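Local structure of myosin IE heavy chain (Dictyostelium discoideum, 1LKX) at residues Ser133-Asp138 with Met253-Leu258; Lys434-Phe439 with Val617-Ala622. The protein binds actin as a single-headed myosin motor with actin-activated ATPase activity, and may move membranes relative to actin filaments. All blocks are in the same frame, centred on the assembly; numbering follows the deposited sequence.

Contact 1 of 2, residues Ser133-Asp138 with Met253-Leu258. Unlike the reference sequence in segment 133-138: L137 (reference Phe), D138 (reference Gln).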
loop_
_atom_site.group_PDB
_atom_site.type_symbol
_atom_site.label_atom_id
_atom_site.label_comp_id
_atom_site.label_asym_id
_atom_site.label_seq_id
_atom_site.Cartn_x
_atom_site.Cartn_y
_atom_site.Cartn_z
ATOM N N SER A 133 16.929 -14.939 0.840
ATOM C CA SER A 133 16.822 -13.728 0.041
ATOM C C SER A 133 15.931 -14.063 -1.139
ATOM O O SER A 133 14.943 -13.380 -1.397
ATOM C CB SER A 133 18.199 -13.292 -0.457
ATOM O OG SER A 133 19.025 -12.894 0.620
ATOM N N LYS A 134 16.286 -15.141 -1.838
ATOM C CA LYS A 134 15.541 -15.610 -3.002
ATOM C C LYS A 134 14.064 -15.738 -2.661
ATOM O O LYS A 134 13.204 -15.431 -3.485
ATOM C CB LYS A 134 16.105 -16.959 -3.473
ATOM C CG LYS A 134 15.269 -17.712 -4.523
ATOM C CD LYS A 134 15.088 -16.924 -5.810
ATOM C CE LYS A 134 14.281 -17.710 -6.843
ATOM N NZ LYS A 134 13.867 -16.854 -8.004
ATOM N N MET A 135 13.779 -16.174 -1.436
ATOM C CA MET A 135 12.406 -16.342 -0.973
ATOM C C MET A 135 11.703 -15.024 -0.752
ATOM O O MET A 135 10.581 -14.844 -1.214
ATOM C CB MET A 135 12.369 -17.133 0.321
ATOM C CG MET A 135 12.704 -18.588 0.153
ATOM S SD MET A 135 12.386 -19.439 1.683
ATOM C CE MET A 135 14.059 -19.455 2.427
ATOM N N LEU A 136 12.342 -14.107 -0.035
ATOM C CA LEU A 136 11.715 -12.814 0.199
ATOM C C LEU A 136 11.356 -12.191 -1.145
ATOM O O LEU A 136 10.270 -11.655 -1.322
ATOM C CB LEU A 136 12.655 -11.882 0.965
ATOM C CG LEU A 136 13.043 -12.313 2.378
ATOM C CD1 LEU A 136 14.125 -11.402 2.939
ATOM C CD2 LEU A 136 11.809 -12.297 3.253
ATOM N N LEU A 137 12.269 -12.275 -2.102
ATOM C CA LEU A 137 12.020 -11.707 -3.419
ATOM C C LEU A 137 10.905 -12.404 -4.203
ATOM O O LEU A 137 10.053 -11.744 -4.787
ATOM C CB LEU A 137 13.307 -11.714 -4.240
ATOM C CG LEU A 137 14.418 -10.827 -3.690
ATOM C CD1 LEU A 137 15.622 -10.927 -4.588
ATOM C CD2 LEU A 137 13.934 -9.393 -3.604
ATOM N N ASP A 138 10.912 -13.733 -4.228
ATOM C CA ASP A 138 9.874 -14.474 -4.937
ATOM C C ASP A 138 8.483 -14.255 -4.338
ATOM O O ASP A 138 7.472 -14.521 -4.988
ATOM C CB ASP A 138 10.209 -15.963 -4.940
ATOM C CG ASP A 138 11.191 -16.333 -6.032
ATOM O OD1 ASP A 138 11.978 -15.448 -6.444
ATOM O OD2 ASP A 138 11.179 -17.509 -6.473
ATOM N N MET A 253 5.883 -20.320 -6.374
ATOM C CA MET A 253 5.072 -21.175 -5.513
ATOM C C MET A 253 5.954 -22.237 -4.875
ATOM O O MET A 253 5.841 -22.509 -3.689
ATOM C CB MET A 253 3.974 -21.865 -6.323
ATOM C CG MET A 253 3.053 -20.916 -7.070
ATOM S SD MET A 253 1.416 -20.810 -6.335
ATOM C CE MET A 253 0.502 -21.802 -7.405
ATOM N N GLU A 254 6.840 -22.827 -5.670
ATOM C CA GLU A 254 7.734 -23.877 -5.196
ATOM C C GLU A 254 8.889 -23.348 -4.369
ATOM O O GLU A 254 9.270 -23.966 -3.381
ATOM C CB GLU A 254 8.253 -24.677 -6.382
ATOM C CG GLU A 254 7.125 -25.330 -7.161
ATOM C CD GLU A 254 7.524 -25.778 -8.559
ATOM O OE1 GLU A 254 8.257 -25.032 -9.247
ATOM O OE2 GLU A 254 7.088 -26.872 -8.975
ATOM N N THR A 255 9.444 -22.209 -4.766
ATOM C CA THR A 255 10.543 -21.605 -4.022
ATOM C C THR A 255 10.055 -21.313 -2.603
ATOM O O THR A 255 10.852 -21.206 -1.660
ATOM C CB THR A 255 11.014 -20.276 -4.691
ATOM O OG1 THR A 255 11.616 -20.567 -5.961
ATOM C CG2 THR A 255 12.028 -19.535 -3.808
ATOM N N LEU A 256 8.734 -21.194 -2.464
ATOM C CA LEU A 256 8.101 -20.909 -1.182
ATOM C C LEU A 256 7.490 -22.145 -0.534
ATOM O O LEU A 256 6.815 -22.049 0.490
ATOM C CB LEU A 256 7.025 -19.843 -1.354
ATOM C CG LEU A 256 7.549 -18.435 -1.612
ATOM C CD1 LEU A 256 6.400 -17.504 -1.948
ATOM C CD2 LEU A 256 8.296 -17.947 -0.390
ATOM N N GLY A 257 7.721 -23.305 -1.139
ATOM C CA GLY A 257 7.200 -24.537 -0.580
ATOM C C GLY A 257 5.716 -24.779 -0.756
ATOM O O GLY A 257 4.987 -25.003 0.211
ATOM N N LEU A 258 5.266 -24.726 -1.999
ATOM C CA LEU A 258 3.873 -24.978 -2.317
ATOM C C LEU A 258 3.913 -25.937 -3.491
ATOM O O LEU A 258 3.750 -25.536 -4.643
ATOM C CB LEU A 258 3.162 -23.688 -2.713
ATOM C CG LEU A 258 3.039 -22.606 -1.639
ATOM C CD1 LEU A 258 2.281 -21.410 -2.185
ATOM C CD2 LEU A 258 2.326 -23.170 -0.438
#

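Contact 2 of 2, residues Lys434-Phe439 with Val617-Ala622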
loop_
_atom_site.group_PDB
_atom_site.type_symbol
_atom_site.label_atom_id
_atom_site.label_comp_id
_atom_site.label_asym_id
_atom_site.label_seq_id
_atom_site.Cartn_x
_atom_site.Cartn_y
_atom_site.Cartn_z
ATOM N N LYS A 434 12.327 31.011 12.305
ATOM C CA LYS A 434 11.266 31.684 11.571
ATOM C C LYS A 434 10.282 30.582 11.193
ATOM O O LYS A 434 10.498 29.850 10.216
ATOM C CB LYS A 434 11.813 32.376 10.317
ATOM C CG LYS A 434 12.896 31.613 9.573
ATOM C CD LYS A 434 13.369 32.423 8.374
ATOM C CE LYS A 434 14.737 31.977 7.895
ATOM N NZ LYS A 434 15.793 32.261 8.904
ATOM N N ASN A 435 9.217 30.456 11.987
ATOM C CA ASN A 435 8.198 29.431 11.776
ATOM C C ASN A 435 7.734 29.319 10.321
ATOM O O ASN A 435 6.948 30.135 9.844
ATOM C CB ASN A 435 6.989 29.701 12.681
ATOM C CG ASN A 435 6.220 28.425 13.044
ATOM O OD1 ASN A 435 5.118 28.487 13.604
ATOM N ND2 ASN A 435 6.806 27.265 12.738
ATOM N N ILE A 436 8.230 28.301 9.622
ATOM C CA ILE A 436 7.860 28.059 8.231
ATOM C C ILE A 436 6.541 27.297 8.256
ATOM O O ILE A 436 6.519 26.104 8.562
ATOM C CB ILE A 436 8.921 27.199 7.519
ATOM C CG1 ILE A 436 10.314 27.749 7.824
ATOM C CG2 ILE A 436 8.679 27.203 6.024
ATOM C CD1 ILE A 436 11.435 27.006 7.142
ATOM N N GLU A 437 5.442 27.983 7.947
ATOM C CA GLU A 437 4.127 27.346 7.973
ATOM C C GLU A 437 3.831 26.432 6.811
ATOM O O GLU A 437 3.633 26.868 5.676
ATOM C CB GLU A 437 3.006 28.384 8.098
ATOM C CG GLU A 437 3.189 29.631 7.261
ATOM C CD GLU A 437 2.177 30.708 7.614
ATOM O OE1 GLU A 437 1.760 30.761 8.797
ATOM O OE2 GLU A 437 1.810 31.502 6.715
ATOM N N TYR A 438 3.810 25.142 7.119
ATOM C CA TYR A 438 3.509 24.125 6.130
ATOM C C TYR A 438 2.000 24.136 5.946
ATOM O O TYR A 438 1.247 23.621 6.777
ATOM C CB TYR A 438 3.996 22.751 6.607
ATOM C CG TYR A 438 3.495 22.341 7.975
ATOM C CD1 TYR A 438 2.385 21.513 8.111
ATOM C CD2 TYR A 438 4.149 22.768 9.130
ATOM C CE1 TYR A 438 1.945 21.119 9.352
ATOM C CE2 TYR A 438 3.714 22.379 10.376
ATOM C CZ TYR A 438 2.613 21.552 10.480
ATOM O OH TYR A 438 2.182 21.153 11.717
ATOM N N PHE A 439 1.583 24.767 4.855
ATOM C CA PHE A 439 0.184 24.902 4.495
ATOM C C PHE A 439 -0.794 24.098 5.361
ATOM O O PHE A 439 -0.922 24.345 6.569
ATOM C CB PHE A 439 0.006 24.542 3.016
ATOM C CG PHE A 439 0.623 23.225 2.630
ATOM C CD1 PHE A 439 0.387 22.067 3.385
ATOM C CD2 PHE A 439 1.394 23.124 1.482
ATOM C CE1 PHE A 439 0.902 20.836 3.002
ATOM C CE2 PHE A 439 1.911 21.903 1.092
ATOM C CZ PHE A 439 1.661 20.751 1.856
ATOM N N VAL A 617 11.902 21.847 1.277
ATOM C CA VAL A 617 13.144 22.485 0.873
ATOM C C VAL A 617 13.297 23.721 1.739
ATOM O O VAL A 617 14.380 24.026 2.229
ATOM C CB VAL A 617 13.102 22.950 -0.598
ATOM C CG1 VAL A 617 14.506 23.180 -1.105
ATOM C CG2 VAL A 617 12.400 21.935 -1.450
ATOM N N ARG A 618 12.196 24.432 1.933
ATOM C CA ARG A 618 12.217 25.639 2.736
ATOM C C ARG A 618 12.746 25.323 4.135
ATOM O O ARG A 618 13.774 25.862 4.541
ATOM C CB ARG A 618 10.812 26.244 2.796
ATOM C CG ARG A 618 10.780 27.737 3.097
ATOM C CD ARG A 618 9.377 28.324 2.913
ATOM N NE ARG A 618 8.859 28.070 1.568
ATOM C CZ ARG A 618 9.312 28.653 0.461
ATOM N NH1 ARG A 618 10.297 29.540 0.524
ATOM N NH2 ARG A 618 8.792 28.339 -0.719
ATOM N N VAL A 619 12.061 24.447 4.865
ATOM C CA VAL A 619 12.497 24.083 6.213
ATOM C C VAL A 619 13.949 23.631 6.183
ATOM O O VAL A 619 14.777 24.138 6.933
ATOM C CB VAL A 619 11.636 22.934 6.815
ATOM C CG1 VAL A 619 12.366 22.283 7.981
ATOM C CG2 VAL A 619 10.312 23.471 7.294
ATOM N N ARG A 620 14.250 22.680 5.305
ATOM C CA ARG A 620 15.601 22.137 5.169
ATOM C C ARG A 620 16.639 23.263 5.055
ATOM O O ARG A 620 17.766 23.154 5.553
ATOM C CB ARG A 620 15.672 21.235 3.936
ATOM C CG ARG A 620 16.819 20.237 3.951
ATOM C CD ARG A 620 16.627 19.197 5.041
ATOM N NE ARG A 620 16.825 19.748 6.378
ATOM C CZ ARG A 620 16.160 19.336 7.453
ATOM N NH1 ARG A 620 15.247 18.377 7.344
ATOM N NH2 ARG A 620 16.420 19.864 8.642
ATOM N N ARG A 621 16.259 24.342 4.384
ATOM C CA ARG A 621 17.156 25.470 4.254
ATOM C C ARG A 621 17.299 26.118 5.626
ATOM O O ARG A 621 18.217 25.783 6.374
ATOM C CB ARG A 621 16.614 26.467 3.236
ATOM C CG ARG A 621 17.062 26.173 1.827
ATOM C CD ARG A 621 16.511 27.190 0.875
ATOM N NE ARG A 621 17.246 27.194 -0.382
ATOM C CZ ARG A 621 18.517 27.559 -0.500
ATOM N NH1 ARG A 621 19.105 27.532 -1.689
ATOM N NH2 ARG A 621 19.199 27.950 0.568
ATOM N N ALA A 622 16.379 27.020 5.962
ATOM C CA ALA A 622 16.404 27.714 7.247
ATOM C C ALA A 622 16.907 26.835 8.395
ATOM O O ALA A 622 17.606 27.311 9.292
ATOM C CB ALA A 622 15.007 28.248 7.569
#

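Contact 1 of 2, residues Ser133-Asp138 with Met253-Leu258
In the myosin motor domain, the side of helix 127-147 meets the C-terminal end of helix 242-255, which closes in a Schellman motif. There, G257 N bonds to E254 O, and L258 N bonds weakly to M253 O. The positive phi of G257 suits glycine and lets the chain turn away just after L256. The two backbones come nearest at M135 and L256, whose CA atoms lie 6.3 Å apart.

The packed side is mostly apolar, its carbons lying against side chains and backbone carbonyls. The end of L256 comes nearer to helix 127-147, with CD2 4.2 Å from M135 CB and 3.9 Å from M135 O, and its side chain also touches L142 of that helix and I372 of helix 342-372. A buried leucine fits here because its two methyl groups can fill the angle between two helices. M135 runs past T255, with its CG 3.7 Å from T255 O, and then bends at chi3 (-96°). Its flexible, unbranched chain thus bends away from the 253-258 turn, and the side chain also touches I371 of helix 342-372.

At the solvent edge K134 is exposed and touches T255 only lightly, its CG, anti to the backbone N, 3.8 Å from T255 CG2. A bend at chi2 (60°) then swings the otherwise extended chain along its own helix, one turn on, to the buried D138. K134 NZ lies 2.8 Å from D138 OD1, which receives it on its syn lone pair, with a weak second bond to OD2. This salt bridge probably favours the ionised carboxylate. Partly exposed T255 suits the boundary: its CG2 packs against K134, while T255 OG1 donates to D138 OD2 at 3.1 Å from above the carboxylate plane, 28° out of it.

Contact 2 of 2, residues Lys434-Phe439 with Val617-Ala622
Here the relay loop of the myosin motor, which follows the long relay helix 398-430, rests on the SH1 helix, residues 614-622. No hydrogen bond joins the two segments; the contact is made near the surface by aliphatic carbons, of I436, V619 and A622 and of the stems of K434 and R618.

I436 is its centre, and its beta-branch lets one residue reach two places. CG1 stands anti to the carbonyl carbon (chi1 -47°) and the chain continues extended (chi2 -178°), so CD1 is driven onto the helix, 3.7 Å from V619 CG2 and 3.8 Å from A622 CB. The small alanine lets this tip come close to the helix backbone. The other branch, I436 CG2, is anti to the backbone N and lies against the methylene part of R618, 3.6 Å from R618 CG. R618 begins extended and bends at chi3 (-56°); its carbons CB to CD meet I436, while the guanidinium lies beyond the bend and does not touch it.

R620 points away from the loop and makes a salt bridge with E422, tying the same SH1 helix to the relay helix itself. K434 is exposed, its methylenes packing while its charge stays outside, as suits lysine. Its CG takes the crowded position between the backbone N and the carbonyl carbon; the chain then runs extended to K434 CE, 3.8 Å from A622 CB, and bends only at chi4, before NZ.

Contacts 1 and 2 lie on opposite sides of the chain's centre, about 45 Å apart between their own centres, and share no helix or strand. Contact 1 is partly buried and joins two helices, with helix 342-372 packing on its apolar side; contact 2 lies at the surface and sets a loop without regular structure on a helix. Their chemistry differs accordingly. The 133-138/253-258 pair grades from leucine and methionine packing into a charged, hydrogen-bonded edge, whereas the 434-439/617-622 pair meets through carbon alone, its helix taking its salt bridge with the relay helix instead. Contact 2 belongs to the relay and SH1 region, its helix within the actin-binding range; both lie away from the nucleotide site.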